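Local coordinates for putative chitobiase (Bacteroides thetaiotaomicron, PDB 3HNM), which is of unknown function but, as a putative chitobiase fragment with an F5/8 type C domain, probably binds carbohydrate, at residues L77-A83 and P125-V131. Residues are numbered along the deposited sequence.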
loop_
_atom_site.group_PDB
_atom_site.type_symbol
_atom_site.label_atom_id
_atom_site.label_comp_id
_atom_site.label_asym_id
_atom_site.label_seq_id
_atom_site.Cartn_x
_atom_site.Cartn_y
_atom_site.Cartn_z
ATOM N N LEU A 77 4.923 -14.690 -1.835
ATOM C CA LEU A 77 3.706 -13.993 -2.268
ATOM C C LEU A 77 2.957 -14.595 -3.453
ATOM O O LEU A 77 3.540 -14.849 -4.503
ATOM C CB LEU A 77 4.005 -12.520 -2.595
ATOM C CG LEU A 77 4.655 -11.596 -1.563
ATOM C CD1 LEU A 77 4.016 -11.792 -0.193
ATOM C CD2 LEU A 77 6.129 -11.906 -1.501
ATOM N N PHE A 78 1.655 -14.806 -3.278
ATOM C CA PHE A 78 0.818 -15.342 -4.348
ATOM C C PHE A 78 0.045 -14.176 -4.935
ATOM O O PHE A 78 -0.100 -14.063 -6.148
ATOM C CB PHE A 78 -0.196 -16.369 -3.828
ATOM C CG PHE A 78 0.402 -17.455 -3.004
ATOM C CD1 PHE A 78 1.572 -18.093 -3.410
ATOM C CD2 PHE A 78 -0.211 -17.848 -1.819
ATOM C CE1 PHE A 78 2.139 -19.115 -2.641
ATOM C CE2 PHE A 78 0.334 -18.862 -1.034
ATOM C CZ PHE A 78 1.517 -19.503 -1.445
ATOM N N ARG A 79 -0.467 -13.317 -4.056
ATOM C CA ARG A 79 -1.220 -12.141 -4.477
ATOM C C ARG A 79 -0.820 -10.927 -3.663
ATOM O O ARG A 79 -0.076 -11.037 -2.689
ATOM C CB ARG A 79 -2.731 -12.357 -4.331
ATOM C CG ARG A 79 -3.315 -13.411 -5.252
ATOM C CD ARG A 79 -4.823 -13.248 -5.377
ATOM N NE ARG A 79 -5.515 -14.532 -5.480
ATOM C CZ ARG A 79 -5.629 -15.397 -4.476
ATOM N NH1 ARG A 79 -5.100 -15.116 -3.289
ATOM N NH2 ARG A 79 -6.271 -16.542 -4.661
ATOM N N PHE A 80 -1.329 -9.772 -4.086
ATOM C CA PHE A 80 -1.078 -8.488 -3.438
ATOM C C PHE A 80 -2.186 -7.536 -3.866
ATOM O O PHE A 80 -2.696 -7.622 -4.979
ATOM C CB PHE A 80 0.287 -7.933 -3.864
ATOM C CG PHE A 80 0.567 -6.539 -3.366
ATOM C CD1 PHE A 80 0.010 -5.432 -4.001
ATOM C CD2 PHE A 80 1.357 -6.336 -2.241
ATOM C CE1 PHE A 80 0.229 -4.151 -3.520
ATOM C CE2 PHE A 80 1.580 -5.054 -1.753
ATOM C CZ PHE A 80 1.014 -3.962 -2.394
ATOM N N GLY A 81 -2.565 -6.629 -2.979
ATOM C CA GLY A 81 -3.608 -5.685 -3.327
ATOM C C GLY A 81 -3.737 -4.612 -2.275
ATOM O O GLY A 81 -3.016 -4.620 -1.284
ATOM N N PHE A 82 -4.655 -3.683 -2.483
ATOM C CA PHE A 82 -4.863 -2.612 -1.517
ATOM C C PHE A 82 -6.342 -2.261 -1.477
ATOM O O PHE A 82 -7.140 -2.828 -2.223
ATOM C CB PHE A 82 -4.016 -1.387 -1.900
ATOM C CG PHE A 82 -4.229 -0.914 -3.319
ATOM C CD1 PHE A 82 -5.292 -0.069 -3.638
ATOM C CD2 PHE A 82 -3.368 -1.324 -4.340
ATOM C CE1 PHE A 82 -5.493 0.359 -4.948
ATOM C CE2 PHE A 82 -3.563 -0.901 -5.657
ATOM C CZ PHE A 82 -4.627 -0.058 -5.961
ATOM N N ALA A 83 -6.710 -1.335 -0.603
ATOM C CA ALA A 83 -8.101 -0.918 -0.496
ATOM C C ALA A 83 -8.242 0.580 -0.187
ATOM O O ALA A 83 -7.855 1.047 0.886
ATOM C CB ALA A 83 -8.805 -1.737 0.578
ATOM N N PRO A 125 -13.280 0.110 -4.071
ATOM C CA PRO A 125 -13.275 -0.769 -2.904
ATOM C C PRO A 125 -11.948 -1.488 -2.646
ATOM O O PRO A 125 -11.203 -1.136 -1.717
ATOM C CB PRO A 125 -14.426 -1.720 -3.203
ATOM C CG PRO A 125 -15.425 -0.791 -3.855
ATOM C CD PRO A 125 -14.536 -0.028 -4.825
ATOM N N ASN A 126 -11.655 -2.507 -3.449
ATOM C CA ASN A 126 -10.401 -3.242 -3.293
ATOM C C ASN A 126 -9.804 -3.449 -4.668
ATOM O O ASN A 126 -10.517 -3.433 -5.668
ATOM C CB ASN A 126 -10.625 -4.609 -2.642
ATOM C CG ASN A 126 -11.091 -4.514 -1.201
ATOM O OD1 ASN A 126 -12.269 -4.291 -0.920
ATOM N ND2 ASN A 126 -10.165 -4.704 -0.278
ATOM N N VAL A 127 -8.487 -3.614 -4.710
ATOM C CA VAL A 127 -7.768 -3.856 -5.955
ATOM C C VAL A 127 -6.661 -4.851 -5.663
ATOM O O VAL A 127 -5.615 -4.491 -5.125
ATOM C CB VAL A 127 -7.131 -2.583 -6.529
ATOM C CG1 VAL A 127 -6.231 -2.949 -7.690
ATOM C CG2 VAL A 127 -8.208 -1.624 -6.992
ATOM N N ASN A 128 -6.925 -6.112 -6.000
ATOM C CA ASN A 128 -5.979 -7.206 -5.791
ATOM C C ASN A 128 -5.451 -7.656 -7.154
ATOM O O ASN A 128 -6.107 -7.466 -8.181
ATOM C CB ASN A 128 -6.669 -8.375 -5.083
ATOM C CG ASN A 128 -7.127 -8.028 -3.678
ATOM O OD1 ASN A 128 -7.870 -8.788 -3.063
ATOM N ND2 ASN A 128 -6.680 -6.889 -3.159
HETATM N N MSE A 129 -4.270 -8.260 -7.160
HETATM C CA MSE A 129 -3.654 -8.701 -8.402
HETATM C C MSE A 129 -2.897 -10.015 -8.204
HETATM O O MSE A 129 -2.294 -10.237 -7.156
HETATM C CB MSE A 129 -2.678 -7.627 -8.860
HETATM C CG MSE A 129 -1.530 -7.441 -7.862
HETATM SE SE MSE A 129 -0.715 -5.681 -7.894
HETATM C CE MSE A 129 -1.969 -4.829 -6.708
ATOM N N ASP A 130 -2.925 -10.888 -9.203
ATOM C CA ASP A 130 -2.193 -12.133 -9.082
ATOM C C ASP A 130 -0.721 -11.854 -9.391
ATOM O O ASP A 130 -0.367 -11.442 -10.496
ATOM C CB ASP A 130 -2.762 -13.198 -10.026
ATOM C CG ASP A 130 -3.997 -13.894 -9.451
ATOM O OD1 ASP A 130 -4.082 -13.997 -8.205
ATOM O OD2 ASP A 130 -4.865 -14.349 -10.241
ATOM N N VAL A 131 0.123 -12.079 -8.390
ATOM C CA VAL A 131 1.557 -11.844 -8.484
ATOM C C VAL A 131 2.360 -13.143 -8.615
ATOM O O VAL A 131 2.204 -14.056 -7.806
ATOM C CB VAL A 131 2.035 -11.061 -7.225
ATOM C CG1 VAL A 131 3.317 -11.660 -6.646
ATOM C CG2 VAL A 131 2.248 -9.612 -7.592
#
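How an antiparallel strand pair in a beta-sandwich separates an apolar from a polar face is well illustrated where 125-131 runs along 77-83. Pro125 O accepts a CA-H...O contact from Ala83 CA at 3.3 Å. Val127 then locks on to Phe82 through Val127 N to Phe82 O and Phe82 N to Val127 O, both 2.9 Å, and its CB sits over the Phe82 ring in a CH-pi contact. Asn128 lies opposite Gly81; Asn128 ND2 comes within 3.3 Å of Gly81 CA, where any CB would clash. Selenomethionine Met129 pairs with Phe80 (Met129 N to Phe80 O 2.8 Å, Phe80 N to Met129 O 3.3 Å); its SE makes an oblique Met-aromatic contact with the Phe80 ring, and Phe141 of the facing sheet meets both phenylalanines. On the other face Asp130 OD1 bridges Arg79 NE at 3.1 Å, while Arg79 also makes a cation-pi contact with Trp163. Val131 N donates to Phe78 O (3.0 Å), where the first strand turns a corner. The chemistry thus implies an amphipathic strand pair, aromatic and apolar inward, its polar, charged face partly covered by N-terminal residues.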